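Local coordinates for fructuronate-tagaturonate epimerase UxaE from Cohnella laeviribosi in complex with 1 glycerol (Cohnella laeviribosi, PDB 6IL9), which catalyses the interconversion of D-fructuronate and D-tagaturonate as an epimerase built on a zinc-binding TIM barrel, at residues I306-K311 and Y404-T409; L411-P416 and E431-Q436; G317-F322 and F349-L354; A129-D134 and L444-K449. All blocks are in the same frame, centred on the assembly; numbering follows the deposited sequence.

How the contacts relate
The chain runs through the four contacts without any two loops crossing. It opens contact 4 at 129-134, at the end of the helix after barrel strand 117-124, and contact 1 at 306-311, after strand 300-302. Contact 3 then opens and closes, joining the starts of helices 319-336 and 349-358, before the return at 404-409 completes contact 1. Contact 2 follows in series, folding 411-416 onto helix 432-440, and 444-449 finally closes contact 4 around all the others. Contact 1 touches its three companions: Gln436 joins it to contact 2, Phe309 packs on contact 3 and Tyr405 on Leu130 of contact 4. Contacts 3 and 4, their centres about 34 Å apart, do not touch.

Contact 1: I306-K311 and Y404-T409; sequences IGEFQK and YYHVTT
In the loop that follows strand 300-302 of the TIM barrel, Gln310 clasps Thr408 with both ends of its amide. OE1 of Gln310 accepts from Thr408 N at 3.1 Å, the donor tilted 34° from the carbonyl plane, while NE2 of Gln310 donates to Thr408 OG1 at 3.0 Å. The second N-H of NE2 goes to Glu308 OE1 at 2.9 Å. Both NE2 partners lie close to the amide plane, which fixes its rotation, and Gln436 NE2 adds another bond to OE1, so this largely buried amide is well satisfied.

Water extends the pairing. One molecule sits at the edge of the His406 ring, 2.7 Å from NE2 of His406, and donates to Glu308 OE1; another links Lys311 N to His406 O. Beside them, Lys311 CE lies 4.2 Å from Tyr405 CD1. Lys311 NZ bonds to Ser344 OG and to a glycerol, probably from the crystallisation liquor; the Lys311 side chain comes within about 6 Å (nearest atom) of the zinc ion held by His161, Asp273 and His343.

Helix 432-440 packs against Lys311, Tyr405 and Val407, helix 125-131 also lies on Tyr405, and Phe398 of helix 384-402 meets Val407.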
loop_
_atom_site.group_PDB
_atom_site.type_symbol
_atom_site.label_atom_id
_atom_site.label_comp_id
_atom_site.label_asym_id
_atom_site.label_seq_id
_atom_site.Cartn_x
_atom_site.Cartn_y
_atom_site.Cartn_z
ATOM N N ILE A 306 1.828 -19.370 -5.760
ATOM C CA ILE A 306 2.545 -20.520 -5.233
ATOM C C ILE A 306 3.801 -20.051 -4.497
ATOM O O ILE A 306 4.456 -19.092 -4.910
ATOM C CB ILE A 306 2.867 -21.494 -6.379
ATOM C CG1 ILE A 306 3.347 -22.820 -5.811
ATOM C CG2 ILE A 306 3.875 -20.886 -7.347
ATOM C CD1 ILE A 306 2.246 -23.610 -5.157
ATOM N N GLY A 307 4.113 -20.705 -3.381
ATOM C CA GLY A 307 5.197 -20.255 -2.511
ATOM C C GLY A 307 4.693 -19.322 -1.421
ATOM O O GLY A 307 3.510 -19.318 -1.071
ATOM N N GLU A 308 5.605 -18.520 -0.870
ATOM C CA GLU A 308 5.220 -17.575 0.173
ATOM C C GLU A 308 5.782 -16.185 -0.088
ATOM O O GLU A 308 6.937 -16.033 -0.495
ATOM C CB GLU A 308 5.691 -18.031 1.554
ATOM C CG GLU A 308 5.177 -19.386 1.965
ATOM C CD GLU A 308 5.658 -19.739 3.359
ATOM O OE1 GLU A 308 5.405 -18.942 4.283
ATOM O OE2 GLU A 308 6.295 -20.798 3.515
ATOM N N PHE A 309 4.954 -15.182 0.188
ATOM C CA PHE A 309 5.294 -13.759 0.125
ATOM C C PHE A 309 5.152 -13.208 1.534
ATOM O O PHE A 309 4.118 -12.618 1.868
ATOM C CB PHE A 309 4.357 -12.995 -0.849
ATOM C CG PHE A 309 4.733 -13.102 -2.303
ATOM C CD1 PHE A 309 4.643 -14.313 -2.986
ATOM C CD2 PHE A 309 5.129 -11.970 -2.995
ATOM C CE1 PHE A 309 4.981 -14.382 -4.338
ATOM C CE2 PHE A 309 5.479 -12.029 -4.343
ATOM C CZ PHE A 309 5.402 -13.248 -5.011
ATOM N N GLN A 310 6.185 -13.386 2.362
ATOM C CA GLN A 310 6.169 -12.877 3.726
ATOM C C GLN A 310 6.708 -11.451 3.768
ATOM O O GLN A 310 7.488 -11.029 2.905
ATOM C CB GLN A 310 7.009 -13.753 4.651
ATOM C CG GLN A 310 6.426 -15.144 4.859
ATOM C CD GLN A 310 7.173 -15.908 5.913
ATOM O OE1 GLN A 310 7.789 -15.317 6.796
ATOM N NE2 GLN A 310 7.119 -17.235 5.840
ATOM N N LYS A 311 6.296 -10.718 4.802
ATOM C CA LYS A 311 6.782 -9.355 4.989
ATOM C C LYS A 311 8.294 -9.327 5.194
ATOM O O LYS A 311 8.846 -10.117 5.965
ATOM C CB LYS A 311 6.113 -8.709 6.205
ATOM C CG LYS A 311 4.605 -8.606 6.129
ATOM C CD LYS A 311 4.166 -7.894 4.862
ATOM C CE LYS A 311 2.668 -7.566 4.933
ATOM N NZ LYS A 311 2.077 -7.328 3.599
ATOM N N TYR A 404 -0.930 -10.945 14.122
ATOM C CA TYR A 404 -1.471 -10.115 13.048
ATOM C C TYR A 404 -0.823 -10.358 11.695
ATOM O O TYR A 404 -1.433 -10.048 10.665
ATOM C CB TYR A 404 -1.289 -8.632 13.380
ATOM C CG TYR A 404 -2.146 -8.140 14.512
ATOM C CD1 TYR A 404 -3.497 -7.889 14.321
ATOM C CD2 TYR A 404 -1.606 -7.912 15.763
ATOM C CE1 TYR A 404 -4.292 -7.433 15.352
ATOM C CE2 TYR A 404 -2.391 -7.456 16.801
ATOM C CZ TYR A 404 -3.734 -7.218 16.589
ATOM O OH TYR A 404 -4.525 -6.761 17.619
ATOM N N TYR A 405 0.410 -10.850 11.671
ATOM C CA TYR A 405 1.127 -11.089 10.429
ATOM C C TYR A 405 1.735 -12.476 10.503
ATOM O O TYR A 405 2.344 -12.827 11.517
ATOM C CB TYR A 405 2.209 -10.033 10.216
ATOM C CG TYR A 405 1.629 -8.648 10.053
ATOM C CD1 TYR A 405 1.250 -8.188 8.802
ATOM C CD2 TYR A 405 1.425 -7.822 11.143
ATOM C CE1 TYR A 405 0.702 -6.936 8.635
ATOM C CE2 TYR A 405 0.876 -6.554 10.989
ATOM C CZ TYR A 405 0.509 -6.124 9.727
ATOM O OH TYR A 405 -0.043 -4.873 9.529
ATOM N N HIS A 406 1.557 -13.264 9.445
ATOM C CA HIS A 406 2.087 -14.626 9.423
ATOM C C HIS A 406 3.531 -14.588 8.946
ATOM O O HIS A 406 3.801 -14.247 7.790
ATOM C CB HIS A 406 1.261 -15.537 8.524
ATOM C CG HIS A 406 1.840 -16.914 8.400
ATOM N ND1 HIS A 406 1.664 -17.882 9.367
ATOM C CD2 HIS A 406 2.632 -17.470 7.452
ATOM C CE1 HIS A 406 2.301 -18.983 9.007
ATOM N NE2 HIS A 406 2.895 -18.760 7.847
ATOM N N VAL A 407 4.463 -14.937 9.836
ATOM C CA VAL A 407 5.882 -14.985 9.508
ATOM C C VAL A 407 6.482 -16.256 10.095
ATOM O O VAL A 407 5.958 -16.839 11.046
ATOM C CB VAL A 407 6.639 -13.742 10.036
ATOM C CG1 VAL A 407 6.150 -12.469 9.318
ATOM C CG2 VAL A 407 6.461 -13.608 11.562
ATOM N N THR A 408 7.601 -16.701 9.515
ATOM C CA THR A 408 8.323 -17.850 10.053
ATOM C C THR A 408 9.670 -17.435 10.634
ATOM O O THR A 408 10.641 -18.195 10.597
ATOM C CB THR A 408 8.502 -18.931 8.984
ATOM O OG1 THR A 408 9.089 -18.365 7.805
ATOM C CG2 THR A 408 7.155 -19.566 8.630
ATOM N N THR A 409 9.721 -16.224 11.186
ATOM C CA THR A 409 10.932 -15.649 11.755
ATOM C C THR A 409 11.617 -16.587 12.736
ATOM O O THR A 409 10.979 -17.152 13.630
ATOM C CB THR A 409 10.556 -14.365 12.480
ATOM O OG1 THR A 409 9.681 -13.593 11.640
ATOM C CG2 THR A 409 11.782 -13.561 12.853
HETATM O O HOH W 1 4.398 -20.470 6.366
HETATM O O HOH W 2 10.865 -16.134 7.861
HETATM O O HOH W 3 4.205 -11.856 6.397
#

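Contact 2: L411-P416 and E431-Q436; sequences LNNIRP and ENDARQ
Asp433 and Asn413 meet where the loop 411-416 folds over the first turn of helix 432-440. From the helix, Asp433 CB lies 3.7 Å from Ile414 CG1. The next atom, CG, stands anti to its own carbonyl carbon (chi1 -63°), and the carboxylate faces Asn413. One oxygen, OD2, takes a fairly straight bond of 2.8 Å from Asn413 ND2, with an N-H...O angle of 159°. OD2 lies in the amide plane of Asn413, but the donor comes to it from well above the carboxylate plane. The other oxygen, OD1, accepts from the backbone N of Asn410, so the two arms of the group grip successive parts of the same loop.

Ile414 fills the apolar middle. Its CD1 rests on the helix backbone, 3.8 Å from Ala434 N, and its CG2 lies 4.3 Å from Ala434 CB, while His391 of helix 384-402 and Tyr428 touch it from outside.

At the other end Arg415 NH2 and Glu431 OE2 form a salt bridge of 2.8 Å, although as a hydrogen bond it is strongly bent (122°) and weak. A water reinforces it, accepting from Arg415 N and from Arg415 NE in the guanidinium plane, and donating to Glu431 OE1 at 2.6 Å. Ser427 and Tyr428 also engage Arg415, the latter by a cation-pi contact.

Glu431 stands at the N-cap position and Asp433 in the first turn; acidic residues are common at a helix N-terminus, where their charge would probably suit the dipole, and here both carboxylates tie down the preceding loop.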
loop_
_atom_site.group_PDB
_atom_site.type_symbol
_atom_site.label_atom_id
_atom_site.label_comp_id
_atom_site.label_asym_id
_atom_site.label_seq_id
_atom_site.Cartn_x
_atom_site.Cartn_y
_atom_site.Cartn_z
ATOM N N LEU A 411 14.002 -16.178 15.575
ATOM C CA LEU A 411 14.703 -15.275 16.485
ATOM C C LEU A 411 16.112 -15.760 16.809
ATOM O O LEU A 411 16.994 -14.945 17.119
ATOM C CB LEU A 411 13.899 -15.103 17.778
ATOM C CG LEU A 411 12.492 -14.521 17.659
ATOM C CD1 LEU A 411 11.864 -14.513 19.034
ATOM C CD2 LEU A 411 12.523 -13.118 17.080
ATOM N N ASN A 412 16.348 -17.076 16.755
ATOM C CA ASN A 412 17.676 -17.611 17.047
ATOM C C ASN A 412 18.730 -17.141 16.047
ATOM O O ASN A 412 19.930 -17.248 16.333
ATOM C CB ASN A 412 17.613 -19.144 17.074
ATOM C CG ASN A 412 18.787 -19.760 17.814
ATOM O OD1 ASN A 412 19.483 -20.642 17.284
ATOM N ND2 ASN A 412 19.039 -19.280 19.019
ATOM N N ASN A 413 18.322 -16.625 14.884
ATOM C CA ASN A 413 19.279 -16.110 13.904
ATOM C C ASN A 413 19.732 -14.689 14.210
ATOM O O ASN A 413 20.684 -14.207 13.585
ATOM C CB ASN A 413 18.672 -16.124 12.493
ATOM C CG ASN A 413 18.617 -17.504 11.889
ATOM O OD1 ASN A 413 19.360 -18.400 12.294
ATOM N ND2 ASN A 413 17.751 -17.679 10.887
ATOM N N ILE A 414 19.075 -14.004 15.134
ATOM C CA ILE A 414 19.339 -12.587 15.376
ATOM C C ILE A 414 20.408 -12.454 16.461
ATOM O O ILE A 414 20.223 -12.941 17.580
ATOM C CB ILE A 414 18.052 -11.853 15.775
ATOM C CG1 ILE A 414 16.940 -12.124 14.746
ATOM C CG2 ILE A 414 18.306 -10.344 15.892
ATOM C CD1 ILE A 414 15.575 -11.527 15.130
ATOM N N ARG A 415 21.516 -11.788 16.137
ATOM C CA ARG A 415 22.577 -11.591 17.119
ATOM C C ARG A 415 22.044 -10.803 18.314
ATOM O O ARG A 415 21.274 -9.846 18.135
ATOM C CB ARG A 415 23.765 -10.840 16.505
ATOM C CG ARG A 415 24.653 -11.645 15.568
ATOM C CD ARG A 415 25.568 -10.719 14.751
ATOM N NE ARG A 415 24.779 -9.872 13.862
ATOM C CZ ARG A 415 25.211 -8.777 13.243
ATOM N NH1 ARG A 415 26.466 -8.360 13.383
ATOM N NH2 ARG A 415 24.373 -8.102 12.465
ATOM N N PRO A 416 22.421 -11.173 19.540
ATOM C CA PRO A 416 22.035 -10.362 20.700
ATOM C C PRO A 416 22.610 -8.962 20.582
ATOM O O PRO A 416 23.726 -8.773 20.092
ATOM C CB PRO A 416 22.641 -11.121 21.888
ATOM C CG PRO A 416 22.847 -12.535 21.371
ATOM C CD PRO A 416 23.158 -12.394 19.919
ATOM N N GLU A 431 19.082 -8.187 7.261
ATOM C CA GLU A 431 18.923 -9.601 7.585
ATOM C C GLU A 431 17.457 -10.000 7.600
ATOM O O GLU A 431 16.607 -9.237 8.062
ATOM C CB GLU A 431 19.540 -9.914 8.947
ATOM C CG GLU A 431 21.016 -9.577 9.012
ATOM C CD GLU A 431 21.529 -9.520 10.433
ATOM O OE1 GLU A 431 20.712 -9.660 11.376
ATOM O OE2 GLU A 431 22.759 -9.344 10.605
ATOM N N ASN A 432 17.168 -11.224 7.135
ATOM C CA ASN A 432 15.780 -11.671 7.060
ATOM C C ASN A 432 15.075 -11.553 8.403
ATOM O O ASN A 432 13.980 -10.979 8.503
ATOM C CB ASN A 432 15.705 -13.126 6.596
ATOM C CG ASN A 432 16.009 -13.291 5.133
ATOM O OD1 ASN A 432 15.973 -12.330 4.359
ATOM N ND2 ASN A 432 16.297 -14.525 4.736
ATOM N N ASP A 433 15.666 -12.129 9.445
ATOM C CA ASP A 433 14.894 -12.313 10.664
ATOM C C ASP A 433 14.737 -11.002 11.417
ATOM O O ASP A 433 13.630 -10.670 11.846
ATOM C CB ASP A 433 15.532 -13.404 11.525
ATOM C CG ASP A 433 15.508 -14.751 10.820
ATOM O OD1 ASP A 433 14.412 -15.331 10.655
ATOM O OD2 ASP A 433 16.573 -15.202 10.368
ATOM N N ALA A 434 15.817 -10.228 11.557
ATOM C CA ALA A 434 15.695 -8.918 12.201
ATOM C C ALA A 434 14.753 -7.997 11.422
ATOM O O ALA A 434 13.988 -7.232 12.021
ATOM C CB ALA A 434 17.072 -8.267 12.358
ATOM N N ARG A 435 14.802 -8.038 10.085
ATOM C CA ARG A 435 13.850 -7.244 9.307
ATOM C C ARG A 435 12.412 -7.611 9.658
ATOM O O ARG A 435 11.567 -6.731 9.863
ATOM C CB ARG A 435 14.095 -7.415 7.805
ATOM C CG ARG A 435 15.248 -6.564 7.281
ATOM C CD ARG A 435 15.421 -6.729 5.778
ATOM N NE ARG A 435 14.308 -6.166 5.006
ATOM C CZ ARG A 435 14.169 -4.877 4.718
ATOM N NH1 ARG A 435 15.074 -4.004 5.144
ATOM N NH2 ARG A 435 13.119 -4.456 4.003
ATOM N N GLN A 436 12.110 -8.911 9.744
ATOM C CA GLN A 436 10.739 -9.297 10.072
ATOM C C GLN A 436 10.369 -8.878 11.489
ATOM O O GLN A 436 9.228 -8.472 11.745
ATOM C CB GLN A 436 10.559 -10.800 9.899
ATOM C CG GLN A 436 10.674 -11.226 8.443
ATOM C CD GLN A 436 10.069 -12.586 8.213
ATOM O OE1 GLN A 436 10.354 -13.533 8.949
ATOM N NE2 GLN A 436 9.226 -12.699 7.199
HETATM O O HOH W 4 21.891 -10.796 13.416
#

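Contact 3: G317-F322 and F349-L354; sequences GDIAQF and FSVFAL
Phe322 and Val351 carry a CH-pi contact between two helices that follow neighbouring strands of the TIM barrel, 300-302 and 339-342. Val351 CG1 sits over one face of the Phe322 ring, offset toward the rim, 4.3 Å from the centroid and 25° off the normal. Val351 CB comes still nearer a single ring atom, 3.7 Å from Phe322 CE2. The ring reaches across because CG of Phe322 is anti to its backbone N (chi1 172°). Its edge is taken by another residue: Leu354 CD1 lies near the ring plane, 4.1 Å from Phe322 CD2.

Aliphatic packing continues beside the ring. Ile319 CG1 meets Leu354 CD1 at 3.9 Å, and CD1 of the same isoleucine touches Val351 CG1 at the same distance. That methyl also rests 3.7 Å from the carbonyl O of Ser350.

Polar bonds lie to the side. Asp318, at the N-cap of helix 319-336, accepts a weak capping bond from Ala320 N, while Ser350 OG is hydrogen-bonded to Asp314 in the loop before that helix. Tyr315 and Phe305 pack their rings on Phe322 from outside the two segments. Between 317-322 and 349-354 the meeting side chains are apolar, so close fit and dispersion hold these two helix starts together.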
loop_
_atom_site.group_PDB
_atom_site.type_symbol
_atom_site.label_atom_id
_atom_site.label_comp_id
_atom_site.label_asym_id
_atom_site.label_seq_id
_atom_site.Cartn_x
_atom_site.Cartn_y
_atom_site.Cartn_z
ATOM N N GLY A 317 10.292 -20.297 -1.965
ATOM C CA GLY A 317 9.721 -21.335 -2.795
ATOM C C GLY A 317 10.593 -21.608 -4.002
ATOM O O GLY A 317 11.777 -21.285 -4.023
ATOM N N ASP A 318 9.981 -22.240 -5.001
ATOM C CA ASP A 318 10.658 -22.674 -6.218
ATOM C C ASP A 318 10.303 -21.665 -7.302
ATOM O O ASP A 318 9.162 -21.642 -7.782
ATOM C CB ASP A 318 10.214 -24.094 -6.585
ATOM C CG ASP A 318 10.846 -24.611 -7.875
ATOM O OD1 ASP A 318 11.494 -23.837 -8.608
ATOM O OD2 ASP A 318 10.680 -25.818 -8.152
ATOM N N ILE A 319 11.282 -20.831 -7.671
ATOM C CA ILE A 319 11.046 -19.712 -8.581
ATOM C C ILE A 319 10.720 -20.194 -9.985
ATOM O O ILE A 319 10.046 -19.483 -10.744
ATOM C CB ILE A 319 12.253 -18.747 -8.578
ATOM C CG1 ILE A 319 11.887 -17.395 -9.202
ATOM C CG2 ILE A 319 13.447 -19.356 -9.309
ATOM C CD1 ILE A 319 11.018 -16.515 -8.292
ATOM N N ALA A 320 11.155 -21.402 -10.353
ATOM C CA ALA A 320 10.756 -21.948 -11.644
ATOM C C ALA A 320 9.262 -22.248 -11.666
ATOM O O ALA A 320 8.580 -21.971 -12.663
ATOM C CB ALA A 320 11.564 -23.209 -11.960
ATOM N N GLN A 321 8.735 -22.813 -10.576
ATOM C CA GLN A 321 7.301 -23.061 -10.501
ATOM C C GLN A 321 6.538 -21.752 -10.407
ATOM O O GLN A 321 5.477 -21.604 -11.028
ATOM C CB GLN A 321 6.969 -23.961 -9.307
ATOM C CG GLN A 321 5.496 -24.348 -9.225
ATOM C CD GLN A 321 5.042 -25.187 -10.413
ATOM O OE1 GLN A 321 5.828 -25.952 -10.992
ATOM N NE2 GLN A 321 3.773 -25.051 -10.784
ATOM N N PHE A 322 7.068 -20.786 -9.648
ATOM C CA PHE A 322 6.442 -19.471 -9.615
ATOM C C PHE A 322 6.326 -18.894 -11.021
ATOM O O PHE A 322 5.280 -18.345 -11.387
ATOM C CB PHE A 322 7.226 -18.514 -8.711
ATOM C CG PHE A 322 6.738 -17.092 -8.786
ATOM C CD1 PHE A 322 5.635 -16.687 -8.044
ATOM C CD2 PHE A 322 7.370 -16.169 -9.609
ATOM C CE1 PHE A 322 5.165 -15.377 -8.121
ATOM C CE2 PHE A 322 6.904 -14.860 -9.700
ATOM C CZ PHE A 322 5.795 -14.469 -8.943
ATOM N N PHE A 349 12.788 -9.172 -4.575
ATOM C CA PHE A 349 13.623 -8.833 -5.724
ATOM C C PHE A 349 13.703 -9.981 -6.719
ATOM O O PHE A 349 13.811 -9.743 -7.931
ATOM C CB PHE A 349 15.014 -8.412 -5.247
ATOM C CG PHE A 349 14.995 -7.203 -4.348
ATOM C CD1 PHE A 349 14.488 -5.995 -4.805
ATOM C CD2 PHE A 349 15.463 -7.278 -3.040
ATOM C CE1 PHE A 349 14.451 -4.876 -3.966
ATOM C CE2 PHE A 349 15.431 -6.171 -2.204
ATOM C CZ PHE A 349 14.925 -4.970 -2.673
ATOM N N SER A 350 13.590 -11.220 -6.235
ATOM C CA SER A 350 13.693 -12.395 -7.094
ATOM C C SER A 350 12.537 -12.541 -8.078
ATOM O O SER A 350 12.666 -13.309 -9.042
ATOM C CB SER A 350 13.764 -13.653 -6.221
ATOM O OG SER A 350 15.023 -13.720 -5.599
ATOM N N VAL A 351 11.409 -11.863 -7.857
ATOM C CA VAL A 351 10.250 -12.015 -8.737
ATOM C C VAL A 351 10.025 -10.818 -9.651
ATOM O O VAL A 351 9.216 -10.922 -10.587
ATOM C CB VAL A 351 8.959 -12.302 -7.942
ATOM C CG1 VAL A 351 9.192 -13.379 -6.902
ATOM C CG2 VAL A 351 8.421 -11.024 -7.309
ATOM N N PHE A 352 10.704 -9.695 -9.419
ATOM C CA PHE A 352 10.313 -8.449 -10.070
ATOM C C PHE A 352 10.533 -8.490 -11.573
ATOM O O PHE A 352 9.672 -8.038 -12.337
ATOM C CB PHE A 352 11.072 -7.283 -9.466
ATOM C CG PHE A 352 10.599 -6.899 -8.098
ATOM C CD1 PHE A 352 9.322 -7.216 -7.669
ATOM C CD2 PHE A 352 11.435 -6.211 -7.248
ATOM C CE1 PHE A 352 8.893 -6.852 -6.402
ATOM C CE2 PHE A 352 11.014 -5.844 -5.980
ATOM C CZ PHE A 352 9.757 -6.157 -5.555
ATOM N N ALA A 353 11.680 -8.999 -12.032
ATOM C CA ALA A 353 11.900 -9.030 -13.474
ATOM C C ALA A 353 10.879 -9.932 -14.156
ATOM O O ALA A 353 10.372 -9.609 -15.243
ATOM C CB ALA A 353 13.325 -9.489 -13.786
ATOM N N LEU A 354 10.565 -11.064 -13.527
ATOM C CA LEU A 354 9.537 -11.952 -14.055
ATOM C C LEU A 354 8.195 -11.242 -14.142
ATOM O O LEU A 354 7.479 -11.359 -15.146
ATOM C CB LEU A 354 9.419 -13.197 -13.167
ATOM C CG LEU A 354 10.597 -14.173 -13.212
ATOM C CD1 LEU A 354 10.426 -15.230 -12.128
ATOM C CD2 LEU A 354 10.697 -14.838 -14.570
#

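Contact 4: A129-D134 and L444-K449; sequences ALTGRD and LLLQAK
Leu130, Thr131 and Gly132 present the C-terminal end of helix 125-131, which follows strand 117-124 of the TIM barrel, to the end of helix 442-446, where Gln447 lies against them. Ala129 takes a marginal part, its carbonyl O standing 3.8 Å from Gln447 NE2. At Leu130 the main approach is by the backbone: its carbonyl O lies 3.1 Å from Gln447 CG, a close contact of a carbon with a carbonyl oxygen. The leucine side chain itself packs on Tyr442 and, through CD1, on the ring of Tyr405.

Thr131 supplies the apolar touch, its CG2 lying 4.2 Å from Leu446 CD2, the branch of that leucine that meets it. The threonine hydroxyl serves its own helix instead, bonding to Glu127 O. Gly132 then ends the helix with a positive phi of 70°, a value glycine adopts readily, and its lack of a CB suits the nearness of the Gln447 amide. Beyond it the chain turns away, and Asp134 caps the next helix, 135-149, through Gln137 N.

A bend at chi2 (-100°) puts Gln447 CD 3.6 Å from Leu130 O, and the amide beyond it lies against the helix end. The contact is close packing of a polar side chain on backbone: Gln447 NE2 sits 3.5 Å from Gly132 N, two donors that cannot bond to each other.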
loop_
_atom_site.group_PDB
_atom_site.type_symbol
_atom_site.label_atom_id
_atom_site.label_comp_id
_atom_site.label_asym_id
_atom_site.label_seq_id
_atom_site.Cartn_x
_atom_site.Cartn_y
_atom_site.Cartn_z
ATOM N N ALA A 129 -5.442 0.981 12.688
ATOM C CA ALA A 129 -5.716 0.625 14.078
ATOM C C ALA A 129 -4.431 0.489 14.888
ATOM O O ALA A 129 -4.375 0.907 16.051
ATOM C CB ALA A 129 -6.527 -0.670 14.125
ATOM N N LEU A 130 -3.384 -0.083 14.295
ATOM C CA LEU A 130 -2.133 -0.293 15.012
ATOM C C LEU A 130 -1.304 0.975 15.149
ATOM O O LEU A 130 -0.442 1.039 16.032
ATOM C CB LEU A 130 -1.295 -1.371 14.314
ATOM C CG LEU A 130 -1.836 -2.807 14.346
ATOM C CD1 LEU A 130 -0.816 -3.798 13.802
ATOM C CD2 LEU A 130 -2.245 -3.183 15.761
ATOM N N THR A 131 -1.528 1.977 14.294
ATOM C CA THR A 131 -0.805 3.240 14.361
ATOM C C THR A 131 -1.623 4.365 14.984
ATOM O O THR A 131 -1.066 5.433 15.251
ATOM C CB THR A 131 -0.344 3.696 12.959
ATOM O OG1 THR A 131 -1.480 3.875 12.097
ATOM C CG2 THR A 131 0.623 2.685 12.324
ATOM N N GLY A 132 -2.923 4.163 15.192
ATOM C CA GLY A 132 -3.769 5.228 15.694
ATOM C C GLY A 132 -4.015 6.350 14.715
ATOM O O GLY A 132 -4.257 7.489 15.130
ATOM N N ARG A 133 -3.958 6.065 13.421
ATOM C CA ARG A 133 -4.177 7.066 12.390
ATOM C C ARG A 133 -5.529 6.845 11.729
ATOM O O ARG A 133 -6.189 5.829 11.940
ATOM C CB ARG A 133 -3.048 7.023 11.353
ATOM C CG ARG A 133 -1.688 7.264 11.977
ATOM C CD ARG A 133 -0.590 7.078 10.954
ATOM N NE ARG A 133 -0.484 8.233 10.071
ATOM C CZ ARG A 133 -0.258 8.151 8.763
ATOM N NH1 ARG A 133 -0.135 6.953 8.185
ATOM N NH2 ARG A 133 -0.160 9.263 8.036
ATOM N N ASP A 134 -5.959 7.827 10.939
ATOM C CA ASP A 134 -7.192 7.698 10.176
ATOM C C ASP A 134 -6.907 7.985 8.712
ATOM O O ASP A 134 -5.838 8.484 8.351
ATOM C CB ASP A 134 -8.304 8.618 10.710
ATOM C CG ASP A 134 -7.941 10.086 10.664
ATOM O OD1 ASP A 134 -7.493 10.579 9.607
ATOM O OD2 ASP A 134 -8.126 10.772 11.692
ATOM N N LEU A 444 3.069 -1.922 17.798
ATOM C CA LEU A 444 3.473 -2.021 19.201
ATOM C C LEU A 444 4.523 -0.979 19.563
ATOM O O LEU A 444 4.536 -0.469 20.687
ATOM C CB LEU A 444 4.041 -3.408 19.488
ATOM C CG LEU A 444 3.137 -4.615 19.358
ATOM C CD1 LEU A 444 4.020 -5.847 19.332
ATOM C CD2 LEU A 444 2.166 -4.644 20.526
ATOM N N LEU A 445 5.461 -0.712 18.655
ATOM C CA LEU A 445 6.517 0.253 18.942
ATOM C C LEU A 445 5.980 1.678 18.918
ATOM O O LEU A 445 6.282 2.484 19.810
ATOM C CB LEU A 445 7.651 0.102 17.926
ATOM C CG LEU A 445 8.520 -1.146 18.087
ATOM C CD1 LEU A 445 9.317 -1.430 16.809
ATOM C CD2 LEU A 445 9.473 -0.979 19.265
ATOM N N LEU A 446 5.191 2.003 17.893
ATOM C CA LEU A 446 4.681 3.363 17.722
ATOM C C LEU A 446 3.734 3.747 18.848
ATOM O O LEU A 446 3.709 4.909 19.278
ATOM C CB LEU A 446 3.964 3.476 16.374
ATOM C CG LEU A 446 4.539 4.253 15.186
ATOM C CD1 LEU A 446 5.937 4.821 15.422
ATOM C CD2 LEU A 446 4.471 3.400 13.905
ATOM N N GLN A 447 2.935 2.800 19.329
ATOM C CA GLN A 447 1.953 3.111 20.360
ATOM C C GLN A 447 2.470 2.858 21.773
ATOM O O GLN A 447 1.736 3.106 22.734
ATOM C CB GLN A 447 0.664 2.317 20.112
ATOM C CG GLN A 447 0.101 2.515 18.709
ATOM C CD GLN A 447 -1.048 3.513 18.642
ATOM O OE1 GLN A 447 -0.853 4.727 18.780
ATOM N NE2 GLN A 447 -2.257 3.003 18.411
ATOM N N ALA A 448 3.716 2.410 21.926
ATOM C CA ALA A 448 4.254 2.104 23.247
ATOM C C ALA A 448 4.328 3.356 24.114
ATOM O O ALA A 448 4.676 4.439 23.643
ATOM C CB ALA A 448 5.643 1.485 23.124
ATOM N N LYS A 449 4.014 3.204 25.396
ATOM C CA LYS A 449 4.016 4.345 26.297
ATOM C C LYS A 449 4.745 4.002 27.588
ATOM O O LYS A 449 4.964 2.831 27.920
ATOM C CB LYS A 449 2.586 4.825 26.584
ATOM C CG LYS A 449 2.031 5.677 25.443
ATOM C CD LYS A 449 0.550 5.506 25.267
ATOM C CE LYS A 449 0.146 5.821 23.830
ATOM N NZ LYS A 449 0.769 7.086 23.348
#